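Local coordinates for periplasmic branched-chain amino acid-binding protein (Burkholderia mallei, PDB 3I09), which probably captures branched-chain amino acids or related small carboxylates in the periplasm for an ABC transporter, and here holds acetoacetic acid, at residues G104-T107 against L108-Q112; A121-T124 against M125-A128. All coordinates share one frame; numbering follows the deposited sequence.

Overall arrangement
The two contacts lie in series, neither nested nor crossed. Contact 1 comes first, in the loop that leaves strand 97-100 at the ligand pocket, and closes a compact turn within 104-112 that contains a short 3-10 segment beginning at Asp106; the chain then re-enters the six-stranded mixed sheet as strand 117-119, parallel to 97-100 and at its outer edge. Contact 2 follows where that strand gives way to helix 124-137. Their centres are about 10 Å apart, and Gly104 O lies 2.8 Å from Thr124 N and Asp106 N 3.1 Å from Thr124 OG1, probable hydrogen bonds joining the pocket loop to the helix start. Both contacts touch acetoacetic acid, through Gly104 and Tyr122.

Contact 1 of 2, residues G104-T107 against L108-Q112; sequences GADT and LTNEQ. With AAE (acetoacetic acid), chain C.
The loop between strands 97-100 and 117-119, part of the ligand pocket at its start, tightens into a 3-10 turn carried by three backbone bonds between residues three apart: Leu108 N to Ala105 O (3.3 Å), Thr109 N to Asp106 O (3.1 Å) and Asn110 N to Thr107 O (3.1 Å), the last from well above the carbonyl plane. Asn110 ND2 adds a side-chain bond at 2.9 Å to Asp106 O, which is thus gripped twice, ND2 and Thr109 N coming from opposite faces of the carbonyl plane. The amide of Asn110 lies nearly flat with its acceptor, only 5° out of plane, and its OD1 takes the backbone N-H of Arg370, which fixes the amide's rotation. Thr107 O is likewise shared: Gln112 N approaches it at 2.9 Å, a wider closure across five residues that follows the 3-10 turn.

With CG2 of Thr107 anti to its backbone N, the methyl runs alongside the Gln112 side chain, 3.5 Å from Gln112 OE1. A water joins Thr107 OG1 to Glu111 OE1, donating to the latter at 2.8 Å. Asp106 and Glu111 both form salt bridges to Arg370, which would offset their like charges. At the pocket end, Gly104 N donates to O1 of acetoacetic acid (2.7 Å, nearly straight at 168°). Leu108 packs on Ala84, Leu85 and Asn88 of helix 81-94 and on His119 of strand 117-119.

Contact 2 of 2, residues A121-T124 against M125-A128; sequences AYDT and MALA. With AAE (acetoacetic acid), chain C.
Hydrogen bonding and capping dominate where Asp123 meets Ala126 and Leu127 at the start of helix 124-137. Asp123 is the N-cap: its OD1 accepts from Ala126 N at 3.0 Å, met nearly along the carboxylate C-O axis with an N-H...O angle of 164°. The side chain can turn back on the helix because CG sits between the backbone N and the carbonyl carbon (chi1 67°). The negative carboxylate also faces the positive end of the helix dipole, which would favour its ionised form. The backbone of Asp123 starts the helical pattern as well, since its O accepts from Leu127 N at 3.1 Å in the carbonyl plane; one residue on, Thr124 O takes Ala128 N at 3.1 Å.

Apolar contact is lighter. Leu127 CD1 reaches the edge of the Tyr122 ring near its plane, 4.0 Å from Tyr122 CD2, so the leucine carries the first turn of the helix against the ring edge.

On the ligand side, Tyr122 OH lies 3.6 Å from C5 of acetoacetic acid, while its polar bond goes to Gly102 O in the pocket. Thr124 OG1 is hydrogen-bonded to Asn159 OD1, linking the helix start to helix 151-166. Tyr122 leans further on Leu279 of helix 278-297 and on Met333 of strand 329-338, which Ala126 also touches, whereas Ala128 packs against Asn159 and Thr160 of helix 151-166.

Contact 1 of 2, residues G104-T107 against L108-Q112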
ATOM      1  N   GLY A 104       4.645  -0.024  -0.667  1.00 11.63           N
ATOM      2  CA  GLY A 104       4.405  -0.425  -2.025  1.00 12.24           C
ATOM      3  C   GLY A 104       5.488  -1.054  -2.842  1.00 11.85           C
ATOM      4  O   GLY A 104       5.184  -1.709  -3.815  1.00 11.43           O
ATOM      5  N   ALA A 105       6.760  -0.842  -2.505  1.00 12.05           N
ATOM      6  CA  ALA A 105       7.810  -1.229  -3.444  1.00 11.89           C
ATOM      7  C   ALA A 105       7.717  -2.704  -3.834  1.00 12.20           C
ATOM      8  O   ALA A 105       7.759  -3.597  -2.962  1.00 12.36           O
ATOM      9  CB  ALA A 105       9.207  -0.932  -2.887  1.00 12.72           C
ATOM     10  N   ASP A 106       7.656  -2.968  -5.145  1.00 12.28           N
ATOM     11  CA  ASP A 106       7.608  -4.361  -5.629  1.00 12.23           C
ATOM     12  C   ASP A 106       8.904  -5.150  -5.383  1.00 12.78           C
ATOM     13  O   ASP A 106       8.932  -6.366  -5.562  1.00 12.60           O
ATOM     14  CB  ASP A 106       7.145  -4.450  -7.097  1.00 13.24           C
ATOM     15  CG  ASP A 106       8.179  -3.974  -8.108  1.00 17.33           C
ATOM     16  OD1 ASP A 106       9.100  -3.211  -7.765  1.00 15.95           O
ATOM     17  OD2 ASP A 106       8.014  -4.336  -9.306  1.00 21.08           O
ATOM     18  N   THR A 107       9.957  -4.444  -4.952  1.00 12.49           N
ATOM     19  CA  THR A 107      11.203  -5.041  -4.513  1.00 13.02           C
ATOM     20  C   THR A 107      10.974  -6.174  -3.484  1.00 12.42           C
ATOM     21  O   THR A 107      11.708  -7.170  -3.412  1.00 12.14           O
ATOM     22  CB  THR A 107      12.094  -3.931  -3.847  1.00 13.13           C
ATOM     23  OG1 THR A 107      12.034  -2.741  -4.638  1.00 17.95           O
ATOM     24  CG2 THR A 107      13.473  -4.387  -3.759  1.00 16.15           C
ATOM     25  N   LEU A 108       9.960  -5.983  -2.649  1.00 11.57           N
ATOM     26  CA  LEU A 108       9.626  -6.910  -1.594  1.00 12.52           C
ATOM     27  C   LEU A 108       9.297  -8.328  -2.072  1.00 12.35           C
ATOM     28  O   LEU A 108       9.424  -9.249  -1.296  1.00 13.28           O
ATOM     29  CB  LEU A 108       8.440  -6.367  -0.776  1.00 12.31           C
ATOM     30  CG  LEU A 108       8.817  -5.266   0.197  1.00 15.68           C
ATOM     31  CD1 LEU A 108       7.512  -4.498   0.571  1.00 15.12           C
ATOM     32  CD2 LEU A 108       9.576  -5.817   1.502  1.00 13.02           C
ATOM     33  N   THR A 109       8.864  -8.470  -3.334  1.00 11.62           N
ATOM     34  CA  THR A 109       8.539  -9.778  -3.898  1.00 10.54           C
ATOM     35  C   THR A 109       9.360 -10.072  -5.151  1.00 10.88           C
ATOM     36  O   THR A 109       9.027 -10.924  -5.944  1.00 11.97           O
ATOM     37  CB  THR A 109       7.037  -9.869  -4.211  1.00 12.10           C
ATOM     38  OG1 THR A 109       6.686  -8.835  -5.129  1.00 12.10           O
ATOM     39  CG2 THR A 109       6.200  -9.724  -2.884  1.00  9.36           C
ATOM     40  N   ASN A 110      10.465  -9.348  -5.295  1.00 12.02           N
ATOM     41  CA  ASN A 110      11.296  -9.416  -6.470  1.00 11.94           C
ATOM     42  C   ASN A 110      12.750  -9.512  -6.027  1.00 11.10           C
ATOM     43  O   ASN A 110      13.116 -10.554  -5.476  1.00 12.26           O
ATOM     44  CB  ASN A 110      10.973  -8.252  -7.405  1.00 11.74           C
ATOM     45  CG  ASN A 110       9.778  -8.553  -8.269  1.00 13.38           C
ATOM     46  OD1 ASN A 110       9.865  -9.393  -9.205  1.00 13.63           O
ATOM     47  ND2 ASN A 110       8.643  -7.927  -7.952  1.00 11.95           N
ATOM     48  N   GLU A 111      13.540  -8.454  -6.189  1.00 13.43           N
ATOM     49  CA  GLU A 111      14.965  -8.516  -5.830  1.00 13.45           C
ATOM     50  C   GLU A 111      15.203  -8.904  -4.368  1.00 14.50           C
ATOM     51  O   GLU A 111      16.246  -9.481  -4.056  1.00 13.92           O
ATOM     52  CB  GLU A 111      15.672  -7.195  -6.134  1.00 15.11           C
ATOM     53  CG  GLU A 111      15.810  -6.864  -7.619  1.00 16.22           C
ATOM     54  CD  GLU A 111      14.589  -6.207  -8.233  1.00 18.58           C
ATOM     55  OE1 GLU A 111      13.572  -5.977  -7.515  1.00 13.75           O
ATOM     56  OE2 GLU A 111      14.672  -5.887  -9.447  1.00 18.40           O
ATOM     57  N   GLN A 112      14.276  -8.542  -3.478  1.00 14.48           N
ATOM     58  CA  GLN A 112      14.416  -8.825  -2.058  1.00 15.02           C
ATOM     59  C   GLN A 112      13.338  -9.762  -1.530  1.00 15.39           C
ATOM     60  O   GLN A 112      12.985  -9.715  -0.346  1.00 14.79           O
ATOM     61  CB  GLN A 112      14.493  -7.513  -1.270  1.00 15.46           C
ATOM     62  CG  GLN A 112      15.746  -6.722  -1.692  1.00 19.09           C
ATOM     63  CD  GLN A 112      15.951  -5.389  -0.975  1.00 25.38           C
ATOM     64  OE1 GLN A 112      16.257  -4.359  -1.616  1.00 31.78           O
ATOM     65  NE2 GLN A 112      15.836  -5.396   0.331  1.00 25.32           N
TER
HETATM   66  O1  AAE C 501       5.802   2.359   0.060  1.00 12.11           O
HETATM   67  C2  AAE C 501       5.737   3.547   0.422  1.00 12.90           C
HETATM   68  O3  AAE C 501       6.719   4.158   0.897  1.00 10.60           O
HETATM   69  C4  AAE C 501       4.428   4.290   0.218  1.00 12.11           C
HETATM   70  C5  AAE C 501       3.554   4.207   1.438  1.00 16.14           C
HETATM   71  O8  AAE C 501       3.808   3.409   2.371  1.00 11.84           O
HETATM   72  C9  AAE C 501       2.292   5.016   1.376  1.00 12.93           C
HETATM   73  O   HOH W   1      13.532  -3.235  -6.844  1.00 26.88           O

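Contact 2 of 2, residues A121-T124 against M125-A128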
ATOM      1  N   ALA A 121      -1.414  -5.949   0.281  1.00 12.22           N
ATOM      2  CA  ALA A 121      -2.461  -5.015  -0.192  1.00 11.62           C
ATOM      3  C   ALA A 121      -2.328  -4.493  -1.613  1.00 11.99           C
ATOM      4  O   ALA A 121      -3.316  -4.447  -2.363  1.00 12.13           O
ATOM      5  CB  ALA A 121      -2.614  -3.852   0.779  1.00 11.25           C
ATOM      6  N   TYR A 122      -1.137  -4.062  -1.976  1.00 11.01           N
ATOM      7  CA  TYR A 122      -0.864  -3.452  -3.284  1.00 11.77           C
ATOM      8  C   TYR A 122       0.648  -3.449  -3.487  1.00 11.43           C
ATOM      9  O   TYR A 122       1.384  -3.660  -2.549  1.00 10.82           O
ATOM     10  CB  TYR A 122      -1.383  -2.021  -3.394  1.00 11.94           C
ATOM     11  CG  TYR A 122      -0.579  -1.028  -2.629  1.00 10.55           C
ATOM     12  CD1 TYR A 122      -0.585  -1.026  -1.237  1.00 10.94           C
ATOM     13  CD2 TYR A 122       0.320  -0.181  -3.273  1.00 10.93           C
ATOM     14  CE1 TYR A 122       0.225  -0.128  -0.503  1.00 11.21           C
ATOM     15  CE2 TYR A 122       1.099   0.746  -2.552  1.00 12.37           C
ATOM     16  CZ  TYR A 122       1.072   0.747  -1.184  1.00 12.50           C
ATOM     17  OH  TYR A 122       1.867   1.642  -0.488  1.00 12.17           O
ATOM     18  N   ASP A 123       1.098  -3.215  -4.707  1.00 11.09           N
ATOM     19  CA  ASP A 123       2.509  -2.867  -4.919  1.00 11.24           C
ATOM     20  C   ASP A 123       2.650  -1.937  -6.095  1.00 11.29           C
ATOM     21  O   ASP A 123       1.677  -1.602  -6.787  1.00 11.13           O
ATOM     22  CB  ASP A 123       3.459  -4.094  -5.021  1.00 10.64           C
ATOM     23  CG  ASP A 123       3.243  -4.954  -6.256  1.00 12.53           C
ATOM     24  OD1 ASP A 123       2.859  -4.430  -7.313  1.00 12.45           O
ATOM     25  OD2 ASP A 123       3.488  -6.188  -6.129  1.00 12.00           O
ATOM     26  N   THR A 124       3.866  -1.478  -6.308  1.00 11.85           N
ATOM     27  CA  THR A 124       4.121  -0.503  -7.378  1.00 12.04           C
ATOM     28  C   THR A 124       3.951  -1.041  -8.787  1.00 12.36           C
ATOM     29  O   THR A 124       3.661  -0.270  -9.709  1.00 12.95           O
ATOM     30  CB  THR A 124       5.525   0.087  -7.228  1.00 12.52           C
ATOM     31  OG1 THR A 124       6.482  -0.971  -7.139  1.00 12.89           O
ATOM     32  CG2 THR A 124       5.592   0.931  -5.973  1.00 12.45           C
HETATM   33  N   MSE A 125       4.104  -2.349  -8.993  1.00 12.58           N
HETATM   34  CA  MSE A 125       3.785  -2.930 -10.307  1.00 13.20           C
HETATM   35  C   MSE A 125       2.271  -2.819 -10.600  1.00 12.40           C
HETATM   36  O   MSE A 125       1.890  -2.445 -11.688  1.00 11.44           O
HETATM   37  CB  MSE A 125       4.267  -4.384 -10.360  1.00 13.48           C
HETATM   38  CG  MSE A 125       3.925  -5.102 -11.589  1.00 15.73           C
HETATM   39 SE   MSE A 125       4.958  -4.311 -13.084  0.75 20.22          SE
HETATM   40  CE  MSE A 125       6.635  -5.174 -12.695  1.00 22.91           C
ATOM     41  N   ALA A 126       1.409  -3.146  -9.636  1.00 12.57           N
ATOM     42  CA  ALA A 126      -0.028  -3.016  -9.828  1.00 12.50           C
ATOM     43  C   ALA A 126      -0.432  -1.568 -10.069  1.00 11.97           C
ATOM     44  O   ALA A 126      -1.294  -1.326 -10.917  1.00 12.14           O
ATOM     45  CB  ALA A 126      -0.821  -3.584  -8.632  1.00 13.34           C
ATOM     46  N   LEU A 127       0.173  -0.619  -9.342  1.00 12.24           N
ATOM     47  CA  LEU A 127      -0.090   0.819  -9.577  1.00 11.32           C
ATOM     48  C   LEU A 127       0.219   1.230 -11.001  1.00 12.15           C
ATOM     49  O   LEU A 127      -0.596   1.879 -11.676  1.00 12.61           O
ATOM     50  CB  LEU A 127       0.651   1.718  -8.577  1.00 12.50           C
ATOM     51  CG  LEU A 127       0.318   1.514  -7.092  1.00 11.64           C
ATOM     52  CD1 LEU A 127       1.204   2.360  -6.190  1.00 13.22           C
ATOM     53  CD2 LEU A 127      -1.207   1.744  -6.793  1.00 11.89           C
ATOM     54  N   ALA A 128       1.407   0.830 -11.455  1.00 12.00           N
ATOM     55  CA  ALA A 128       1.882   1.139 -12.792  1.00 13.07           C
ATOM     56  C   ALA A 128       1.002   0.525 -13.871  1.00 13.64           C
ATOM     57  O   ALA A 128       0.609   1.192 -14.830  1.00 14.17           O
ATOM     58  CB  ALA A 128       3.317   0.639 -12.933  1.00 11.57           C
TER
HETATM   59  O1  AAE C 501       5.802   2.359   0.060  1.00 12.11           O
HETATM   60  C2  AAE C 501       5.737   3.547   0.422  1.00 12.90           C
HETATM   61  O3  AAE C 501       6.719   4.158   0.897  1.00 10.60           O
HETATM   62  C4  AAE C 501       4.428   4.290   0.218  1.00 12.11           C
HETATM   63  C5  AAE C 501       3.554   4.207   1.438  1.00 16.14           C
HETATM   64  O8  AAE C 501       3.808   3.409   2.371  1.00 11.84           O
HETATM   65  C9  AAE C 501       2.292   5.016   1.376  1.00 12.93           C